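PDB 4Z9N: amino acid ABC transporter, periplasmic amino acid-binding protein from Brucella ovis, which binds glutathione and, as a family 3 periplasmic solute-binding protein, probably delivers it to a membrane ABC transporter. Local coordinates for residues Gly100-Phe114 and Glu206-Gln219. Sequence-based numbering, arbitrary orientation.
Sequences GLDFAGINYYDGQGF and EIISKEPFGLTVRQ. With NA (sodium ion), chain K.
Phe213, whose CG lies anti to its own carbonyl carbon (chi1 -66°), and Tyr108, whose CG lies anti to the backbone N (chi1 -171°), send their rings along the same side of an antiparallel strand pair, part of a larger mixed sheet. In this periplasmic binding protein fold the pair runs past the ligand pocket, where Phe213 and Glu211 touch the bound glutathione, and, as is usual in family 3, probably forms the crossover strands between the two lobes. The two rings run side by side with planes at 34°, Phe213 CD2 resting 3.8 Å from Tyr108 CB, and the CZ end of Phe213 reaches Asp110. A flat phenyl suits this place, since it can lie beside the tyrosine and also meet the ligand. The carboxylate of Asp110 is held by Ser186, and that of Glu211 by Thr90 and Thr142.

On the other side of the pair, Ile106 CD1 packs against Pro212 CB at 3.8 Å, while Ile106 CG2 sits over the centre of the Tyr109 ring. A beta bulge between Phe103 and Ile106 shifts the pairing by one residue: Leu215 O accepts from Ala104 N, but Leu215 N donates to Gly105 O. Gly214 suits the spot facing Phe103, because any CB there would clash with the ring.

Ahead of Glu211, before the strand begins, Ser209 OG accepts from Gln112 N at 3.0 Å and donates to Glu211 OE2, while Ile208 N donates to Gln112 O. The extended side chain of Gln112 lies along Ile208, its amide turning to Thr182.

At the far end a sodium ion joins both segments, with Asp96 and Asp226 of the second subunit among its other ligands. Oxygen ligands suit this hard cation: Gln219 binds it from one strand's end, Leu101 O at 2.6 Å and Asp102 OD1 at 2.4 Å from the other.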
loop_
_atom_site.group_PDB
_atom_site.type_symbol
_atom_site.label_atom_id
_atom_site.label_comp_id
_atom_site.label_asym_id
_atom_site.label_seq_id
_atom_site.Cartn_x
_atom_site.Cartn_y
_atom_site.Cartn_z
ATOM N N GLY D 100 -3.839 -18.425 -5.335
ATOM C CA GLY D 100 -3.258 -18.827 -4.067
ATOM C C GLY D 100 -2.029 -17.996 -3.723
ATOM O O GLY D 100 -1.117 -18.469 -3.022
ATOM N N LEU D 101 -2.011 -16.762 -4.211
ATOM C CA LEU D 101 -0.873 -15.866 -4.002
ATOM C C LEU D 101 -1.268 -14.600 -3.239
ATOM O O LEU D 101 -2.429 -14.180 -3.250
ATOM C CB LEU D 101 -0.238 -15.480 -5.342
ATOM C CG LEU D 101 0.237 -16.627 -6.251
ATOM C CD1 LEU D 101 0.879 -16.067 -7.516
ATOM C CD2 LEU D 101 1.191 -17.590 -5.520
ATOM N N ASP D 102 -0.283 -14.001 -2.579
ATOM C CA ASP D 102 -0.452 -12.702 -1.926
ATOM C C ASP D 102 0.666 -11.765 -2.392
ATOM O O ASP D 102 1.649 -12.188 -3.012
ATOM C CB ASP D 102 -0.396 -12.826 -0.394
ATOM C CG ASP D 102 -1.723 -13.227 0.232
ATOM O OD1 ASP D 102 -2.795 -12.916 -0.321
ATOM O OD2 ASP D 102 -1.679 -13.862 1.302
ATOM N N PHE D 103 0.532 -10.496 -2.051
ATOM C CA PHE D 103 1.523 -9.493 -2.432
ATOM C C PHE D 103 1.974 -8.772 -1.179
ATOM O O PHE D 103 1.144 -8.330 -0.385
ATOM C CB PHE D 103 0.936 -8.520 -3.458
ATOM C CG PHE D 103 0.575 -9.179 -4.755
ATOM C CD1 PHE D 103 -0.660 -9.809 -4.918
ATOM C CD2 PHE D 103 1.477 -9.198 -5.806
ATOM C CE1 PHE D 103 -0.973 -10.443 -6.116
ATOM C CE2 PHE D 103 1.158 -9.824 -6.999
ATOM C CZ PHE D 103 -0.048 -10.445 -7.152
ATOM N N ALA D 104 3.284 -8.666 -0.998
ATOM C CA ALA D 104 3.831 -8.151 0.247
ATOM C C ALA D 104 4.087 -6.645 0.173
ATOM O O ALA D 104 4.399 -6.010 1.179
ATOM C CB ALA D 104 5.098 -8.890 0.599
ATOM N N GLY D 105 3.925 -6.062 -1.009
ATOM C CA GLY D 105 4.267 -4.658 -1.192
ATOM C C GLY D 105 4.404 -4.345 -2.673
ATOM O O GLY D 105 4.392 -5.253 -3.498
ATOM N N ILE D 106 4.516 -3.058 -2.988
ATOM C CA ILE D 106 4.632 -2.577 -4.353
ATOM C C ILE D 106 5.980 -1.872 -4.453
ATOM O O ILE D 106 6.162 -0.819 -3.863
ATOM C CB ILE D 106 3.472 -1.631 -4.723
ATOM C CG1 ILE D 106 2.143 -2.398 -4.816
ATOM C CG2 ILE D 106 3.762 -0.901 -6.039
ATOM C CD1 ILE D 106 0.924 -1.484 -4.653
ATOM N N ASN D 107 6.932 -2.458 -5.168
ATOM C CA ASN D 107 8.245 -1.831 -5.192
ATOM C C ASN D 107 8.401 -0.862 -6.365
ATOM O O ASN D 107 9.367 -0.120 -6.422
ATOM C CB ASN D 107 9.365 -2.896 -5.174
ATOM C CG ASN D 107 9.442 -3.747 -6.433
ATOM O OD1 ASN D 107 8.483 -3.904 -7.194
ATOM N ND2 ASN D 107 10.607 -4.352 -6.629
ATOM N N TYR D 108 7.433 -0.831 -7.275
ATOM C CA TYR D 108 7.512 0.124 -8.369
ATOM C C TYR D 108 6.121 0.314 -8.962
ATOM O O TYR D 108 5.544 -0.642 -9.465
ATOM C CB TYR D 108 8.499 -0.360 -9.449
ATOM C CG TYR D 108 8.780 0.690 -10.497
ATOM C CD1 TYR D 108 7.928 0.861 -11.580
ATOM C CD2 TYR D 108 9.873 1.535 -10.380
ATOM C CE1 TYR D 108 8.160 1.836 -12.521
ATOM C CE2 TYR D 108 10.115 2.514 -11.313
ATOM C CZ TYR D 108 9.252 2.661 -12.378
ATOM O OH TYR D 108 9.481 3.644 -13.305
ATOM N N TYR D 109 5.584 1.536 -8.872
ATOM C CA TYR D 109 4.315 1.865 -9.532
ATOM C C TYR D 109 4.590 2.215 -10.981
ATOM O O TYR D 109 5.318 3.151 -11.245
ATOM C CB TYR D 109 3.613 3.042 -8.857
ATOM C CG TYR D 109 3.188 2.778 -7.428
ATOM C CD1 TYR D 109 4.073 2.984 -6.383
ATOM C CD2 TYR D 109 1.913 2.316 -7.130
ATOM C CE1 TYR D 109 3.700 2.748 -5.069
ATOM C CE2 TYR D 109 1.529 2.074 -5.823
ATOM C CZ TYR D 109 2.432 2.288 -4.800
ATOM O OH TYR D 109 2.054 2.062 -3.496
ATOM N N ASP D 110 3.999 1.468 -11.915
ATOM C CA ASP D 110 4.194 1.746 -13.339
ATOM C C ASP D 110 2.829 1.840 -14.042
ATOM O O ASP D 110 1.776 1.772 -13.400
ATOM C CB ASP D 110 5.053 0.653 -13.981
ATOM C CG ASP D 110 5.917 1.173 -15.114
ATOM O OD1 ASP D 110 5.709 2.328 -15.539
ATOM O OD2 ASP D 110 6.813 0.419 -15.563
ATOM N N GLY D 111 2.857 2.039 -15.351
ATOM C CA GLY D 111 1.650 2.070 -16.161
ATOM C C GLY D 111 2.028 1.636 -17.564
ATOM O O GLY D 111 3.198 1.751 -17.946
ATOM N N GLN D 112 1.062 1.139 -18.331
ATOM C CA GLN D 112 1.348 0.650 -19.689
ATOM C C GLN D 112 1.472 1.781 -20.702
ATOM O O GLN D 112 0.682 2.733 -20.681
ATOM C CB GLN D 112 0.251 -0.316 -20.132
ATOM C CG GLN D 112 0.386 -0.853 -21.546
ATOM C CD GLN D 112 -0.585 -1.987 -21.799
ATOM O OE1 GLN D 112 -1.194 -2.514 -20.864
ATOM N NE2 GLN D 112 -0.744 -2.378 -23.067
ATOM N N GLY D 113 2.457 1.670 -21.596
ATOM C CA GLY D 113 2.652 2.652 -22.643
ATOM C C GLY D 113 2.982 2.012 -23.979
ATOM O O GLY D 113 2.956 0.777 -24.117
ATOM N N PHE D 114 3.261 2.860 -24.962
ATOM C CA PHE D 114 3.568 2.447 -26.333
ATOM C C PHE D 114 4.859 3.085 -26.823
ATOM O O PHE D 114 5.122 4.249 -26.539
ATOM C CB PHE D 114 2.432 2.833 -27.285
ATOM C CG PHE D 114 1.143 2.150 -26.987
ATOM C CD1 PHE D 114 0.249 2.703 -26.073
ATOM C CD2 PHE D 114 0.838 0.941 -27.589
ATOM C CE1 PHE D 114 -0.937 2.069 -25.786
ATOM C CE2 PHE D 114 -0.352 0.290 -27.307
ATOM C CZ PHE D 114 -1.241 0.859 -26.402
ATOM N N GLU D 206 0.992 8.651 -23.763
ATOM C CA GLU D 206 -0.164 8.004 -23.132
ATOM C C GLU D 206 0.202 6.859 -22.179
ATOM O O GLU D 206 1.029 5.998 -22.497
ATOM C CB GLU D 206 -1.123 7.474 -24.207
ATOM C CG GLU D 206 -1.960 8.551 -24.914
ATOM C CD GLU D 206 -1.195 9.313 -25.987
ATOM O OE1 GLU D 206 -0.046 8.936 -26.301
ATOM O OE2 GLU D 206 -1.760 10.295 -26.526
ATOM N N ILE D 207 -0.435 6.863 -21.009
ATOM C CA ILE D 207 -0.342 5.765 -20.050
ATOM C C ILE D 207 -1.728 5.195 -19.896
ATOM O O ILE D 207 -2.627 5.909 -19.453
ATOM C CB ILE D 207 0.212 6.239 -18.708
ATOM C CG1 ILE D 207 1.629 6.779 -18.902
ATOM C CG2 ILE D 207 0.124 5.114 -17.657
ATOM C CD1 ILE D 207 2.159 7.541 -17.725
ATOM N N ILE D 208 -1.920 3.921 -20.251
ATOM C CA ILE D 208 -3.276 3.411 -20.390
ATOM C C ILE D 208 -3.703 2.456 -19.281
ATOM O O ILE D 208 -4.788 1.896 -19.353
ATOM C CB ILE D 208 -3.477 2.718 -21.764
ATOM C CG1 ILE D 208 -2.702 1.400 -21.841
ATOM C CG2 ILE D 208 -3.067 3.653 -22.898
ATOM C CD1 ILE D 208 -3.150 0.476 -22.991
ATOM N N SER D 209 -2.874 2.274 -18.257
ATOM C CA SER D 209 -3.230 1.346 -17.179
ATOM C C SER D 209 -2.467 1.676 -15.919
ATOM O O SER D 209 -1.483 2.410 -15.962
ATOM C CB SER D 209 -2.918 -0.091 -17.578
ATOM O OG SER D 209 -1.512 -0.278 -17.598
ATOM N N LYS D 210 -2.930 1.117 -14.805
ATOM C CA LYS D 210 -2.150 1.066 -13.577
ATOM C C LYS D 210 -1.419 -0.270 -13.511
ATOM O O LYS D 210 -2.038 -1.332 -13.663
ATOM C CB LYS D 210 -3.054 1.232 -12.351
ATOM C CG LYS D 210 -3.623 2.637 -12.205
ATOM C CD LYS D 210 -4.552 2.728 -10.992
ATOM C CE LYS D 210 -5.896 2.084 -11.306
ATOM N NZ LYS D 210 -6.879 2.440 -10.198
ATOM N N GLU D 211 -0.105 -0.226 -13.295
ATOM C CA GLU D 211 0.683 -1.455 -13.208
ATOM C C GLU D 211 1.593 -1.416 -11.986
ATOM O O GLU D 211 2.796 -1.144 -12.082
ATOM C CB GLU D 211 1.525 -1.683 -14.478
ATOM C CG GLU D 211 0.753 -1.584 -15.776
ATOM C CD GLU D 211 0.039 -2.868 -16.207
ATOM O OE1 GLU D 211 0.178 -3.930 -15.556
ATOM O OE2 GLU D 211 -0.675 -2.796 -17.238
ATOM N N PRO D 212 1.013 -1.653 -10.805
ATOM C CA PRO D 212 1.844 -1.703 -9.601
ATOM C C PRO D 212 2.618 -3.029 -9.504
ATOM O O PRO D 212 2.013 -4.102 -9.390
ATOM C CB PRO D 212 0.815 -1.535 -8.468
ATOM C CG PRO D 212 -0.475 -2.126 -9.057
ATOM C CD PRO D 212 -0.429 -1.705 -10.512
ATOM N N PHE D 213 3.949 -2.957 -9.570
ATOM C CA PHE D 213 4.789 -4.165 -9.514
ATOM C C PHE D 213 4.796 -4.679 -8.080
ATOM O O PHE D 213 5.146 -3.926 -7.166
ATOM C CB PHE D 213 6.230 -3.873 -9.956
ATOM C CG PHE D 213 6.371 -3.487 -11.407
ATOM C CD1 PHE D 213 5.266 -3.477 -12.256
ATOM C CD2 PHE D 213 7.618 -3.150 -11.925
ATOM C CE1 PHE D 213 5.398 -3.111 -13.605
ATOM C CE2 PHE D 213 7.770 -2.775 -13.271
ATOM C CZ PHE D 213 6.649 -2.779 -14.117
ATOM N N GLY D 214 4.424 -5.940 -7.883
ATOM C CA GLY D 214 4.254 -6.479 -6.537
ATOM C C GLY D 214 5.249 -7.541 -6.132
ATOM O O GLY D 214 5.718 -8.309 -6.953
ATOM N N LEU D 215 5.614 -7.527 -4.852
ATOM C CA LEU D 215 6.451 -8.556 -4.260
ATOM C C LEU D 215 5.571 -9.756 -3.973
ATOM O O LEU D 215 4.745 -9.723 -3.060
ATOM C CB LEU D 215 7.106 -8.024 -2.985
ATOM C CG LEU D 215 7.861 -6.713 -3.236
ATOM C CD1 LEU D 215 8.374 -6.148 -1.936
ATOM C CD2 LEU D 215 9.002 -6.913 -4.229
ATOM N N THR D 216 5.730 -10.814 -4.759
ATOM C CA THR D 216 4.685 -11.831 -4.843
ATOM C C THR D 216 5.079 -13.090 -4.080
ATOM O O THR D 216 6.170 -13.596 -4.271
ATOM C CB THR D 216 4.399 -12.147 -6.318
ATOM O OG1 THR D 216 4.181 -10.907 -7.008
ATOM C CG2 THR D 216 3.163 -13.037 -6.467
ATOM N N VAL D 217 4.211 -13.551 -3.182
ATOM C CA VAL D 217 4.468 -14.743 -2.372
ATOM C C VAL D 217 3.238 -15.649 -2.393
ATOM O O VAL D 217 2.159 -15.241 -2.832
ATOM C CB VAL D 217 4.835 -14.399 -0.906
ATOM C CG1 VAL D 217 6.186 -13.671 -0.812
ATOM C CG2 VAL D 217 3.728 -13.569 -0.255
ATOM N N ARG D 218 3.401 -16.872 -1.905
ATOM C CA ARG D 218 2.262 -17.775 -1.739
ATOM C C ARG D 218 1.404 -17.313 -0.559
ATOM O O ARG D 218 1.927 -16.794 0.420
ATOM C CB ARG D 218 2.737 -19.218 -1.519
ATOM C CG ARG D 218 3.415 -19.829 -2.732
ATOM C CD ARG D 218 3.842 -21.271 -2.473
ATOM N NE ARG D 218 4.880 -21.371 -1.459
ATOM C CZ ARG D 218 6.180 -21.241 -1.704
ATOM N NH1 ARG D 218 6.609 -20.990 -2.933
ATOM N NH2 ARG D 218 7.051 -21.339 -0.713
ATOM N N GLN D 219 0.088 -17.498 -0.662
ATOM C CA GLN D 219 -0.801 -17.403 0.502
ATOM C C GLN D 219 -0.463 -18.461 1.553
ATOM O O GLN D 219 0.219 -19.443 1.263
ATOM C CB GLN D 219 -2.270 -17.559 0.076
ATOM C CG GLN D 219 -2.784 -16.381 -0.726
ATOM C CD GLN D 219 -4.242 -16.511 -1.151
ATOM O OE1 GLN D 219 -4.862 -15.530 -1.594
ATOM N NE2 GLN D 219 -4.797 -17.718 -1.021
HETATM NA NA NA K . -4.418 -13.132 -2.006
HETATM O O HOH W 1 2.624 5.632 -24.413
#